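Long-range contacts in hypothetical protein, IPT/TIG domain protein (Bacteroides ovatus, PDB 4HW6), which is of unknown function but, built from an IPT/TIG domain and a six-bladed beta-propeller, probably binds carbohydrate as an auxiliary nutrient-binding protein: residues 229-234 and 245-250; 235-240 and 278-283; 265-270 and 310-315; 283-288 and 302-307; 295-300 and 314-319. One frame throughout, in Å; residues are numbered along the deposited sequence.

Interaction 1 of 5, residues 229-234 and 245-250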
# COMPACT_ATOMS: atom_id res chain seq x y z
N GLY A 229 27.78 8.17 -2.49
CA GLY A 229 27.09 7.34 -1.50
C GLY A 229 25.70 7.81 -1.09
O GLY A 229 25.31 7.64 0.08
N ALA A 230 24.97 8.39 -2.04
CA ALA A 230 23.62 8.86 -1.76
C ALA A 230 22.64 7.72 -1.59
O ALA A 230 22.69 6.72 -2.36
CB ALA A 230 23.15 9.86 -2.83
N LYS A 231 21.71 7.88 -0.64
CA LYS A 231 20.82 6.79 -0.21
C LYS A 231 19.31 6.99 -0.38
O LYS A 231 18.56 6.02 -0.42
CB LYS A 231 21.07 6.49 1.27
CG LYS A 231 22.48 6.05 1.60
CD LYS A 231 22.88 4.80 0.85
CE LYS A 231 24.19 4.21 1.35
NZ LYS A 231 24.38 2.85 0.76
N THR A 232 18.87 8.23 -0.43
CA THR A 232 17.44 8.55 -0.33
C THR A 232 17.17 9.91 -0.96
O THR A 232 18.08 10.73 -1.09
CB THR A 232 16.94 8.49 1.15
OG1 THR A 232 15.51 8.60 1.22
CG2 THR A 232 17.57 9.56 2.03
N CYS A 233 15.93 10.12 -1.40
CA CYS A 233 15.50 11.39 -2.02
C CYS A 233 14.07 11.72 -1.59
O CYS A 233 13.10 11.19 -2.14
CB CYS A 233 15.60 11.36 -3.55
SG CYS A 233 14.80 9.98 -4.42
N ALA A 234 13.94 12.59 -0.61
CA ALA A 234 12.65 12.94 -0.05
C ALA A 234 12.29 14.35 -0.49
O ALA A 234 12.94 15.32 -0.10
CB ALA A 234 12.69 12.84 1.46
N THR A 245 20.71 11.94 2.02
CA THR A 245 21.87 11.64 2.82
C THR A 245 22.95 11.01 1.93
O THR A 245 22.65 10.47 0.86
CB THR A 245 21.58 10.66 4.00
OG1 THR A 245 21.25 9.36 3.49
CG2 THR A 245 20.45 11.16 4.88
N ARG A 246 24.19 11.16 2.38
CA ARG A 246 25.38 10.53 1.78
C ARG A 246 26.15 9.74 2.82
O ARG A 246 26.36 10.18 3.95
CB ARG A 246 26.33 11.60 1.25
CG ARG A 246 25.81 12.40 0.08
CD ARG A 246 26.81 13.46 -0.31
NE ARG A 246 26.96 14.43 0.78
CZ ARG A 246 27.93 15.32 0.93
NH1 ARG A 246 28.94 15.40 0.07
NH2 ARG A 246 27.90 16.13 1.98
N TYR A 247 26.62 8.56 2.43
CA TYR A 247 27.29 7.64 3.32
C TYR A 247 28.33 8.25 4.23
O TYR A 247 28.37 7.95 5.42
CB TYR A 247 27.88 6.48 2.51
CG TYR A 247 28.49 5.37 3.33
CD1 TYR A 247 29.81 5.44 3.73
CD2 TYR A 247 27.76 4.23 3.67
CE1 TYR A 247 30.38 4.43 4.47
CE2 TYR A 247 28.31 3.23 4.43
CZ TYR A 247 29.61 3.32 4.83
OH TYR A 247 30.20 2.30 5.59
N HIS A 248 29.20 9.11 3.68
CA HIS A 248 30.34 9.60 4.43
C HIS A 248 30.13 10.89 5.23
O HIS A 248 31.11 11.45 5.76
CB HIS A 248 31.51 9.78 3.49
CG HIS A 248 32.06 8.49 2.99
ND1 HIS A 248 32.79 7.64 3.79
CD2 HIS A 248 31.99 7.91 1.76
CE1 HIS A 248 33.15 6.58 3.07
NE2 HIS A 248 32.69 6.73 1.84
N HIS A 249 28.89 11.34 5.35
CA HIS A 249 28.58 12.64 5.96
C HIS A 249 27.39 12.45 6.93
O HIS A 249 26.35 11.88 6.56
CB HIS A 249 28.29 13.63 4.82
CG HIS A 249 29.46 13.82 3.92
ND1 HIS A 249 30.52 14.63 4.26
CD2 HIS A 249 29.82 13.19 2.77
CE1 HIS A 249 31.45 14.55 3.31
NE2 HIS A 249 31.04 13.68 2.40
N ALA A 250 27.55 12.93 8.16
CA ALA A 250 26.47 12.80 9.17
C ALA A 250 25.56 14.03 9.14
O ALA A 250 25.70 14.93 9.99
CB ALA A 250 27.06 12.63 10.57
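Backbone polar bonds carry most of this contact. Tyr247 N donates to Gly229 O at 2.8 Å, and Lys231 N donates to Thr245 O at 3.1 Å; both bonds are moderately bent (147° at the hydrogen), and both donors stand above the carbonyl plane. They flank a single beta bridge between Ala230 and Arg246. Two CA-H...O contacts reinforce it, from Ala230 CA to Thr245 O at 3.2 Å and from Arg246 CA to Gly229 O. A side chain at Gly229 would run into Tyr247 CB, and the positive phi there also suits glycine. A type I turn, Arg246 to His249, leads the second chain away.

The side-chain packing centres on Thr245, with carbon set against its polar atoms. Its OG1, in the crowded position between backbone N and carbonyl carbon, rests 3.6 Å from Lys231 CB, while the Thr232 methyl CG2 lies 3.9 Å from Thr245 N, a buried amide without a hydrogen-bond partner. Lys231, bent at chi2, brings CE to the edge of the Tyr247 ring.

Charged tips are held elsewhere: Lys231 NZ by Asp200 and Asn275, and Arg246 by Glu264, with the guanidinium face under His249 CD2.

In the propeller, 229-234 is the crossing from strand 221-226 of one sheet to strand 234-235 of the next, and 245-250 is the loop joining strands 242-244 and 251-255; Thr232 and Thr245 also touch strand 276-280.

Interaction 2 of 5, residues 235-240 and 278-283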
# COMPACT_ATOMS: atom_id res chain seq x y z
N VAL A 235 11.23 14.46 -1.28
CA VAL A 235 10.81 15.72 -1.86
C VAL A 235 9.81 16.40 -0.93
O VAL A 235 8.72 15.87 -0.70
CB VAL A 235 10.16 15.54 -3.24
CG1 VAL A 235 9.69 16.89 -3.79
CG2 VAL A 235 11.14 14.91 -4.20
N HIS A 236 10.15 17.58 -0.45
CA HIS A 236 9.26 18.31 0.47
C HIS A 236 8.02 18.79 -0.28
O HIS A 236 8.14 19.43 -1.33
CB HIS A 236 9.94 19.51 1.08
CG HIS A 236 9.15 20.14 2.20
ND1 HIS A 236 8.19 21.10 1.99
CD2 HIS A 236 9.18 19.92 3.53
CE1 HIS A 236 7.66 21.45 3.15
NE2 HIS A 236 8.22 20.72 4.10
N PRO A 237 6.82 18.54 0.30
CA PRO A 237 5.58 18.80 -0.45
C PRO A 237 5.17 20.25 -0.70
O PRO A 237 4.29 20.48 -1.53
CB PRO A 237 4.50 18.12 0.42
CG PRO A 237 5.09 18.03 1.78
CD PRO A 237 6.57 17.84 1.57
N GLN A 238 5.76 21.22 0.01
CA GLN A 238 5.54 22.62 -0.29
C GLN A 238 6.75 23.36 -0.86
O GLN A 238 6.58 24.22 -1.69
CB GLN A 238 5.02 23.41 0.92
CG GLN A 238 3.62 23.00 1.34
CD GLN A 238 3.64 21.82 2.29
OE1 GLN A 238 4.46 21.78 3.20
NE2 GLN A 238 2.75 20.85 2.06
N ASN A 239 7.96 23.04 -0.39
CA ASN A 239 9.17 23.78 -0.85
C ASN A 239 9.85 23.08 -2.03
O ASN A 239 10.63 23.71 -2.74
CB ASN A 239 10.13 24.14 0.30
CG ASN A 239 10.99 22.98 0.81
OD1 ASN A 239 11.35 22.03 0.08
ND2 ASN A 239 11.35 23.07 2.09
N GLY A 240 9.50 21.81 -2.25
CA GLY A 240 9.93 21.06 -3.43
C GLY A 240 11.37 20.60 -3.43
O GLY A 240 11.82 19.96 -4.39
N ILE A 278 14.19 8.76 4.10
CA ILE A 278 13.46 9.92 4.62
C ILE A 278 12.10 9.99 3.95
O ILE A 278 12.00 9.82 2.74
CB ILE A 278 14.27 11.20 4.40
CG1 ILE A 278 15.59 11.15 5.18
CG2 ILE A 278 13.47 12.44 4.88
CD1 ILE A 278 16.57 12.26 4.84
N VAL A 279 11.05 10.20 4.74
CA VAL A 279 9.70 10.34 4.21
C VAL A 279 9.02 11.55 4.87
O VAL A 279 8.85 11.58 6.10
CB VAL A 279 8.81 9.08 4.47
CG1 VAL A 279 7.52 9.22 3.70
CG2 VAL A 279 9.53 7.76 4.12
N TRP A 280 8.62 12.52 4.06
CA TRP A 280 7.89 13.69 4.54
C TRP A 280 6.46 13.31 4.96
O TRP A 280 5.75 12.59 4.25
CB TRP A 280 7.87 14.82 3.49
CG TRP A 280 9.17 15.52 3.39
CD1 TRP A 280 10.13 15.34 2.44
CD2 TRP A 280 9.70 16.41 4.35
NE1 TRP A 280 11.22 16.13 2.72
CE2 TRP A 280 11.00 16.78 3.91
CE3 TRP A 280 9.22 16.95 5.55
CZ2 TRP A 280 11.80 17.66 4.62
CZ3 TRP A 280 10.03 17.80 6.27
CH2 TRP A 280 11.31 18.16 5.79
N HIS A 281 6.03 13.83 6.10
CA HIS A 281 4.63 13.79 6.44
C HIS A 281 3.87 14.56 5.37
O HIS A 281 4.39 15.53 4.83
CB HIS A 281 4.37 14.43 7.80
CG HIS A 281 2.98 14.20 8.32
ND1 HIS A 281 1.94 15.09 8.13
CD2 HIS A 281 2.48 13.18 9.06
CE1 HIS A 281 0.86 14.62 8.72
NE2 HIS A 281 1.15 13.45 9.29
N PRO A 282 2.63 14.13 5.04
CA PRO A 282 1.93 14.82 3.96
C PRO A 282 1.74 16.32 4.18
O PRO A 282 1.70 17.07 3.22
CB PRO A 282 0.59 14.08 3.90
CG PRO A 282 0.94 12.69 4.31
CD PRO A 282 1.98 12.86 5.40
N THR A 283 1.66 16.76 5.43
CA THR A 283 1.57 18.20 5.72
C THR A 283 2.85 18.99 5.40
O THR A 283 2.81 20.21 5.24
CB THR A 283 1.28 18.46 7.22
OG1 THR A 283 2.35 17.93 8.01
CG2 THR A 283 -0.04 17.84 7.64
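Adjoining blades of the six-bladed beta-propeller meet here, through the turns that follow their first strands. Each turn starts with a His-Pro pair, His236-Pro237 and His281-Pro282, and the two run in nearly the same direction, 17° apart. Trp280 and His236 carry the contact. The imidazole comes edge-on over one face of the indole, a T-shaped pair with planes at 77° and the centroids of the imidazole and the six-membered indole ring 4.5 Å apart. The touching atom is His236 CD2, 3.6 Å from Trp280 CZ3. Over the five-membered ring sits His236 CA, 3.8 Å from its centroid, in a CH-pi contact. Pro237 crosses the base of the indole, its CD 3.8 Å from Trp280 CB.

His236 is fixed by its nitrogens: ND1 accepts from both Gln238 N and Asn239 N, each at 3.1 Å, while NE2 bonds to Gly284 O, consistent with a proton on NE2. His281 repeats the theme, its ND1 accepting from Thr283 N at 3.2 Å and its NE2 hydrogen-bonded to Asp353. At the rim, Gln238 NE2 makes a weak, bent bond to Thr283 O; its OE1 is turned to Arg304. An alanine at Trp280 would remove the indole face under His236 and most of the surface near Pro237 CD, and would probably loosen the packing between the two turns.

Strand 276-280 is paired with 286-291, whose Ala287 touches Trp280, and strand 242-244 flanks the other turn, where Tyr243 packs against His236 and Ile242 against Val235.

Interaction 3 of 5, residues 265-270 and 310-315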
# COMPACT_ATOMS: atom_id res chain seq x y z
N GLU A 265 24.53 21.05 4.48
CA GLU A 265 24.14 20.71 5.83
C GLU A 265 22.83 21.39 6.21
O GLU A 265 22.84 22.46 6.83
CB GLU A 265 25.27 21.12 6.78
CG GLU A 265 25.14 20.53 8.18
CD GLU A 265 26.26 20.99 9.09
OE1 GLU A 265 27.43 20.71 8.77
OE2 GLU A 265 25.97 21.62 10.12
N GLU A 266 21.70 20.79 5.83
CA GLU A 266 20.39 21.26 6.34
C GLU A 266 20.38 21.09 7.85
O GLU A 266 19.95 21.99 8.57
CB GLU A 266 19.22 20.51 5.70
CG GLU A 266 18.99 20.84 4.22
CD GLU A 266 18.20 22.12 4.01
OE1 GLU A 266 17.81 22.77 5.01
OE2 GLU A 266 17.95 22.49 2.83
N VAL A 267 20.85 19.93 8.33
CA VAL A 267 21.02 19.69 9.76
C VAL A 267 22.00 18.56 9.97
O VAL A 267 22.09 17.67 9.13
CB VAL A 267 19.65 19.38 10.44
CG1 VAL A 267 19.14 18.00 10.07
CG2 VAL A 267 19.73 19.58 11.96
N MSE A 268 22.72 18.57 11.09
CA MSE A 268 23.58 17.44 11.45
C MSE A 268 22.72 16.27 11.89
O MSE A 268 21.63 16.44 12.46
CB MSE A 268 24.53 17.79 12.60
CG MSE A 268 25.57 18.84 12.26
SE MSE A 268 26.72 18.32 10.79
CE MSE A 268 27.46 16.60 11.36
N MSE A 269 23.22 15.06 11.65
CA MSE A 269 22.64 13.84 12.17
C MSE A 269 23.64 13.19 13.12
O MSE A 269 24.83 13.50 13.11
CB MSE A 269 22.27 12.87 11.04
CG MSE A 269 20.98 13.23 10.32
SE MSE A 269 20.57 11.97 8.88
CE MSE A 269 20.38 10.39 10.00
N ASP A 270 23.15 12.30 13.95
CA ASP A 270 23.99 11.67 14.95
C ASP A 270 24.68 10.39 14.45
O ASP A 270 25.45 9.78 15.18
CB ASP A 270 23.18 11.40 16.24
CG ASP A 270 22.09 10.35 16.06
OD1 ASP A 270 21.96 9.71 15.00
OD2 ASP A 270 21.34 10.17 17.04
N ALA A 310 15.03 21.17 12.29
CA ALA A 310 15.44 21.06 13.68
C ALA A 310 16.31 19.82 13.91
O ALA A 310 16.42 18.93 13.04
CB ALA A 310 14.22 21.03 14.60
N VAL A 311 16.90 19.75 15.09
CA VAL A 311 17.68 18.59 15.49
C VAL A 311 16.76 17.37 15.45
O VAL A 311 15.68 17.39 16.07
CB VAL A 311 18.27 18.76 16.91
CG1 VAL A 311 18.89 17.46 17.37
CG2 VAL A 311 19.32 19.89 16.91
N PRO A 312 17.16 16.32 14.70
CA PRO A 312 16.32 15.10 14.71
C PRO A 312 16.30 14.43 16.06
O PRO A 312 17.30 14.48 16.80
CB PRO A 312 17.00 14.18 13.71
CG PRO A 312 17.77 15.11 12.83
CD PRO A 312 18.26 16.19 13.75
N TYR A 313 15.18 13.79 16.37
CA TYR A 313 15.06 13.04 17.62
C TYR A 313 14.45 11.67 17.38
O TYR A 313 13.61 11.52 16.50
CB TYR A 313 14.26 13.82 18.67
CG TYR A 313 12.85 14.17 18.27
CD1 TYR A 313 11.80 13.29 18.50
CD2 TYR A 313 12.56 15.40 17.68
CE1 TYR A 313 10.53 13.60 18.13
CE2 TYR A 313 11.26 15.74 17.33
CZ TYR A 313 10.26 14.82 17.56
OH TYR A 313 8.94 15.14 17.26
N ILE A 314 14.82 10.70 18.22
CA ILE A 314 14.31 9.34 18.05
C ILE A 314 12.85 9.25 18.46
O ILE A 314 12.41 9.89 19.45
CB ILE A 314 15.18 8.30 18.82
CG1 ILE A 314 14.85 6.88 18.39
CG2 ILE A 314 15.03 8.45 20.34
CD1 ILE A 314 15.91 5.89 18.84
N VAL A 315 12.09 8.48 17.67
CA VAL A 315 10.68 8.24 17.94
C VAL A 315 10.42 6.81 18.42
O VAL A 315 9.65 6.61 19.37
CB VAL A 315 9.81 8.62 16.73
CG1 VAL A 315 8.35 8.21 16.92
CG2 VAL A 315 9.92 10.12 16.49
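Aromatic faces and edges play no part between 265-270 and 310-315: the one aromatic side chain, Tyr313, starts away from the other segment and packs on Arg299 and Asp301, and the ring that matters is the saturated, puckered one of Pro312. Its CG and CD corner meets the other segment. The setting is the outer side of the beta-propeller, where the bulged last strand of one blade meets the loop leading into the last strand, 313-315, of the next. A classic beta bulge shapes the first of them, Glu266 and Val267 both facing Ile252, and at this point the chain turns a corner. Val267, in the corner itself, points toward the other segment.

Val267 and Pro312 reach toward each other tip to tip. Val267 CG2, anti to the backbone N (CG1 takes the crowded position, chi1 73°), lies 4.1 Å from Pro312 CD. The CG2 methyl also lies against the backbone of Ala310. Beyond Val267, Met269, a selenomethionine, adds a looser touch, its CG 4.5 Å from Pro312 CG; this buried side chain also packs on Ile252, Ile289 and Tyr291. Ile289 also receives Pro312, so one residue of strand 286-291 backs both partners. Met268, likewise selenomethionine, leads its side chain away and takes part through its carbonyl.

The contact is small and near the surface, held by van der Waals packing, with carbonyl oxygens set against carbon on both sides. Met268 O approaches Pro312 CD at 3.6 Å, and Ala310 O lies 3.5 Å from Val267 CG2.

Interaction 4 of 5, residues 283-288 and 302-307. With EDO (1,2-ethanediol), chain F.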
# COMPACT_ATOMS: atom_id res chain seq x y z
N THR A 283 1.66 16.76 5.43
CA THR A 283 1.57 18.20 5.72
C THR A 283 2.85 18.99 5.40
O THR A 283 2.81 20.21 5.24
CB THR A 283 1.28 18.46 7.22
OG1 THR A 283 2.35 17.93 8.01
CG2 THR A 283 -0.04 17.84 7.64
N GLY A 284 3.98 18.30 5.38
CA GLY A 284 5.30 18.94 5.26
C GLY A 284 5.84 19.52 6.55
O GLY A 284 6.88 20.16 6.54
N ASP A 285 5.15 19.28 7.68
CA ASP A 285 5.57 19.85 8.94
C ASP A 285 6.83 19.18 9.50
O ASP A 285 7.54 19.77 10.32
CB ASP A 285 4.44 19.76 9.99
CG ASP A 285 3.27 20.67 9.67
OD1 ASP A 285 3.38 21.53 8.79
OD2 ASP A 285 2.21 20.52 10.33
N TRP A 286 7.05 17.94 9.09
CA TRP A 286 8.14 17.13 9.58
C TRP A 286 8.30 15.89 8.71
O TRP A 286 7.43 15.60 7.90
CB TRP A 286 7.92 16.74 11.03
CG TRP A 286 6.61 16.08 11.36
CD1 TRP A 286 5.50 16.69 11.82
CD2 TRP A 286 6.31 14.67 11.30
NE1 TRP A 286 4.49 15.76 12.04
CE2 TRP A 286 4.97 14.52 11.74
CE3 TRP A 286 7.04 13.53 10.96
CZ2 TRP A 286 4.34 13.27 11.84
CZ3 TRP A 286 6.39 12.26 11.05
CH2 TRP A 286 5.05 12.17 11.48
N ALA A 287 9.42 15.21 8.86
CA ALA A 287 9.70 13.95 8.16
C ALA A 287 10.13 12.89 9.16
O ALA A 287 10.71 13.21 10.17
CB ALA A 287 10.81 14.14 7.13
N TYR A 288 9.90 11.63 8.83
CA TYR A 288 10.61 10.55 9.47
C TYR A 288 11.92 10.25 8.76
O TYR A 288 12.01 10.30 7.52
CB TYR A 288 9.78 9.27 9.52
CG TYR A 288 8.70 9.24 10.59
CD1 TYR A 288 8.92 9.67 11.88
CD2 TYR A 288 7.45 8.74 10.29
CE1 TYR A 288 7.91 9.63 12.85
CE2 TYR A 288 6.43 8.70 11.23
CZ TYR A 288 6.66 9.14 12.51
OH TYR A 288 5.67 9.12 13.45
N TYR A 302 10.30 20.55 10.50
CA TYR A 302 10.51 21.62 9.51
C TYR A 302 9.90 22.91 10.03
O TYR A 302 8.72 22.94 10.38
CB TYR A 302 9.90 21.21 8.16
CG TYR A 302 10.02 22.25 7.08
CD1 TYR A 302 11.23 22.48 6.45
CD2 TYR A 302 8.92 22.99 6.68
CE1 TYR A 302 11.35 23.44 5.47
CE2 TYR A 302 9.02 23.95 5.69
CZ TYR A 302 10.25 24.17 5.08
OH TYR A 302 10.33 25.13 4.10
N ASN A 303 10.71 23.96 10.10
CA ASN A 303 10.24 25.27 10.51
C ASN A 303 9.86 26.03 9.26
O ASN A 303 10.74 26.38 8.46
CB ASN A 303 11.32 26.03 11.29
CG ASN A 303 10.87 27.42 11.74
OD1 ASN A 303 10.25 28.19 10.99
ND2 ASN A 303 11.20 27.76 12.98
N ARG A 304 8.58 26.31 9.09
CA ARG A 304 8.10 26.97 7.88
C ARG A 304 8.57 28.37 7.68
O ARG A 304 8.77 28.80 6.54
CB ARG A 304 6.59 27.05 7.87
CG ARG A 304 6.01 25.74 7.52
CD ARG A 304 4.57 25.86 7.13
NE ARG A 304 4.18 24.48 7.09
CZ ARG A 304 4.35 23.67 6.06
NH1 ARG A 304 4.83 24.11 4.90
NH2 ARG A 304 4.00 22.41 6.20
N GLU A 305 8.72 29.10 8.77
CA GLU A 305 9.14 30.49 8.68
C GLU A 305 10.60 30.59 8.25
O GLU A 305 10.93 31.33 7.34
CB GLU A 305 8.91 31.21 10.01
CG GLU A 305 7.45 31.27 10.43
CD GLU A 305 7.18 32.31 11.51
OE1 GLU A 305 8.12 32.67 12.25
OE2 GLU A 305 6.02 32.76 11.62
N THR A 306 11.48 29.82 8.89
CA THR A 306 12.91 29.88 8.59
C THR A 306 13.28 28.96 7.44
O THR A 306 14.34 29.12 6.82
CB THR A 306 13.79 29.52 9.80
OG1 THR A 306 13.59 28.15 10.14
CG2 THR A 306 13.50 30.44 11.02
N GLY A 307 12.45 27.95 7.19
CA GLY A 307 12.76 26.95 6.17
C GLY A 307 13.82 25.96 6.64
O GLY A 307 14.37 25.22 5.83
C1 EDO F . 1.02 16.08 12.47
O1 EDO F . 2.12 16.20 13.38
C2 EDO F . 1.23 16.98 11.26
O2 EDO F . 1.55 18.32 11.67
O HOH W 1 5.95 23.25 10.29
O HOH W 2 3.04 24.41 9.64
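The tight part of this contact is a short backbone clasp. Tyr302 N donates to Asp285 O at 2.9 Å in a fairly straight bond (161°), the donor standing above the carbonyl plane. Beside it Tyr302, with CG anti to the backbone N, lays CD2 3.5 Å from Gly284 O. Gly284 has positive phi, and a CB there would crowd Arg304 NH2.

Arg304 spans from the tight part to the loose one. Extended from CG to NE, it brings NH2 between two acceptors: Asp285 OD1, 2.8 Å away and close to the guanidinium plane, forms a salt bridge through its anti lone pair, and Thr283 O is held by a weak, bent bond. The carboxylate and guanidinium planes are 68° apart, not coplanar and two-pronged, and NH2 to OD1 is the one short N-O contact of the pair. Its neighbour NH1 reaches Gln238.

Water takes over on the open side. One molecule joins Arg304 NE, at 2.8 Å, to Asp285 OD1; another donates to Tyr302 O. The second carboxylate oxygen, Asp285 OD2, accepts from O2 of a 1,2-ethanediol at 2.7 Å, and Trp286 NE1 donates to O1 of the same molecule, which lies at the indole edge. An ST turn, Asp285 N to Thr283 OG1 at 3.1 Å, fixes the loop that presents Asp285; the same OG1 is also hydrogen-bonded to His281 ND1. Asn303 OD1 accepts from Thr306 N in an Asx motif.

Strand 286-291 starts at this clasp, between strands 276-280 and 296-301 of its blade; the ring of Tyr302 packs on Trp280 and meets His236 of the preceding blade.

Interaction 5 of 5, residues 295-300 and 314-319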
# COMPACT_ATOMS: atom_id res chain seq x y z
N HIS A 295 17.94 0.29 13.07
CA HIS A 295 16.76 -0.31 13.70
C HIS A 295 15.96 0.70 14.51
O HIS A 295 15.41 0.37 15.55
CB HIS A 295 17.17 -1.52 14.53
CG HIS A 295 18.16 -2.38 13.83
ND1 HIS A 295 17.85 -3.02 12.66
CD2 HIS A 295 19.44 -2.69 14.12
CE1 HIS A 295 18.92 -3.67 12.23
NE2 HIS A 295 19.90 -3.50 13.11
N CYS A 296 15.84 1.90 13.99
CA CYS A 296 15.09 2.94 14.69
C CYS A 296 14.59 3.97 13.70
O CYS A 296 15.02 3.98 12.53
CB CYS A 296 15.91 3.54 15.82
SG CYS A 296 17.47 4.22 15.29
N ILE A 297 13.61 4.75 14.13
CA ILE A 297 13.03 5.80 13.33
C ILE A 297 13.12 7.11 14.13
O ILE A 297 12.76 7.16 15.32
CB ILE A 297 11.55 5.51 12.96
CG1 ILE A 297 11.43 4.23 12.14
CG2 ILE A 297 10.96 6.72 12.20
CD1 ILE A 297 9.99 3.78 11.87
N TYR A 298 13.62 8.15 13.49
CA TYR A 298 13.69 9.48 14.07
C TYR A 298 12.73 10.39 13.34
O TYR A 298 12.27 10.09 12.22
CB TYR A 298 15.10 10.07 13.89
CG TYR A 298 16.20 9.60 14.81
CD1 TYR A 298 16.50 8.26 14.97
CD2 TYR A 298 17.03 10.53 15.45
CE1 TYR A 298 17.57 7.84 15.77
CE2 TYR A 298 18.08 10.12 16.26
CZ TYR A 298 18.35 8.77 16.41
OH TYR A 298 19.43 8.37 17.20
N ARG A 299 12.44 11.53 13.97
CA ARG A 299 11.67 12.60 13.34
C ARG A 299 12.52 13.87 13.24
O ARG A 299 13.23 14.24 14.19
CB ARG A 299 10.39 12.87 14.13
CG ARG A 299 9.67 14.17 13.78
CD ARG A 299 8.22 14.17 14.22
NE ARG A 299 7.69 15.51 14.43
CZ ARG A 299 6.45 15.76 14.84
NH1 ARG A 299 5.62 14.76 15.08
NH2 ARG A 299 6.04 17.01 15.03
N VAL A 300 12.40 14.57 12.11
CA VAL A 300 13.04 15.87 11.91
C VAL A 300 11.95 16.90 11.57
O VAL A 300 11.19 16.74 10.61
CB VAL A 300 14.16 15.82 10.86
CG1 VAL A 300 13.66 15.27 9.52
CG2 VAL A 300 14.80 17.20 10.74
N ILE A 314 14.82 10.70 18.22
CA ILE A 314 14.31 9.34 18.05
C ILE A 314 12.85 9.25 18.46
O ILE A 314 12.41 9.89 19.45
CB ILE A 314 15.18 8.30 18.82
CG1 ILE A 314 14.85 6.88 18.39
CG2 ILE A 314 15.03 8.45 20.34
CD1 ILE A 314 15.91 5.89 18.84
N VAL A 315 12.09 8.48 17.67
CA VAL A 315 10.68 8.24 17.94
C VAL A 315 10.42 6.81 18.42
O VAL A 315 9.65 6.61 19.37
CB VAL A 315 9.81 8.62 16.73
CG1 VAL A 315 8.35 8.21 16.92
CG2 VAL A 315 9.92 10.12 16.49
N CYS A 316 11.03 5.83 17.77
CA CYS A 316 10.85 4.45 18.16
C CYS A 316 12.04 3.58 17.85
O CYS A 316 12.92 3.93 17.07
CB CYS A 316 9.56 3.86 17.57
SG CYS A 316 9.63 3.64 15.81
N GLY A 317 12.08 2.44 18.51
CA GLY A 317 13.22 1.55 18.42
C GLY A 317 14.33 1.97 19.34
O GLY A 317 14.23 2.97 20.06
N GLN A 318 15.40 1.19 19.32
CA GLN A 318 16.64 1.53 19.99
C GLN A 318 17.77 1.35 19.00
O GLN A 318 17.95 0.29 18.41
CB GLN A 318 16.88 0.67 21.22
CG GLN A 318 18.12 1.08 21.96
CD GLN A 318 18.27 0.38 23.28
OE1 GLN A 318 17.61 0.73 24.27
NE2 GLN A 318 19.12 -0.63 23.31
N HIS A 319 18.51 2.43 18.81
CA HIS A 319 19.64 2.48 17.89
C HIS A 319 20.59 1.31 18.15
O HIS A 319 21.06 1.12 19.27
CB HIS A 319 20.35 3.81 18.11
CG HIS A 319 21.34 4.19 17.06
ND1 HIS A 319 22.49 3.47 16.81
CD2 HIS A 319 21.41 5.30 16.28
CE1 HIS A 319 23.21 4.11 15.90
NE2 HIS A 319 22.58 5.23 15.57
O HOH W 3 15.12 -1.35 17.65
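Tyr298 is the side chain to follow. Its CB lies close to Tyr313 O, and CG, anti to the carbonyl carbon (chi1 -78°), swings the ring beneath Ile314. CD2 comes within 3.5 Å of Ile314 N, which stands over the ring face; farther across the same face, CE1 is 3.9 Å from Ile314 CB, which stands over the ring 12° off its normal in a CH-pi contact. Cys296 SG lies at the ring edge, in plane. The tip, OH, approaches His319 CD2 at 3.8 Å and is hydrogen-bonded to Asp270, and the ring also stacks with Tyr291. A leucine at Tyr298 would lose the hydroxyl's bond to Asp270 and the flat face under Ile314, and would probably leave this edge of the sheet less firmly held.

The backbones pair antiparallel. Ile297 O accepts twice in its carbonyl plane, from Val315 N at 2.8 Å and Cys316 N at 3.3 Å, while Ile297 N donates to Cys316 O at 3.1 Å. Ile297 CB and Cys316 SG meet on one face of the sheet. At Gly317 a CB would strike His295 O; beside it a water bridges His295 O and Gln318 N.

Two residues, Val315 and Cys316, thus face the single Ile297: a classic beta bulge, set in the hairpin of strands 296-301 and 313-315, the latter the edge strand of this propeller blade.

Interactions 2 and 4 are the closest pair, with centres about 8 Å apart; they share Thr283 and are tied by His236 NE2 to Gly284 O at 2.8 Å. Interactions 3 and 5 share Ile314 and Val315 and are locked by Asp270 OD2 to Tyr298 OH at 2.6 Å. Interaction 1 meets interaction 2 through Thr232 OG1 and Ile278 N, 3.2 Å apart, and interaction 3 through Ala250 O and Met269 N. Thus 2 and 3 join successive blades, 1 ties the crossing into a blade to a loop of that blade, and 4 and 5 lie within the next one. No active site is known; the 1,2-ethanediol at interaction 4, probably from the crystallisation liquor, may mark a surface pocket.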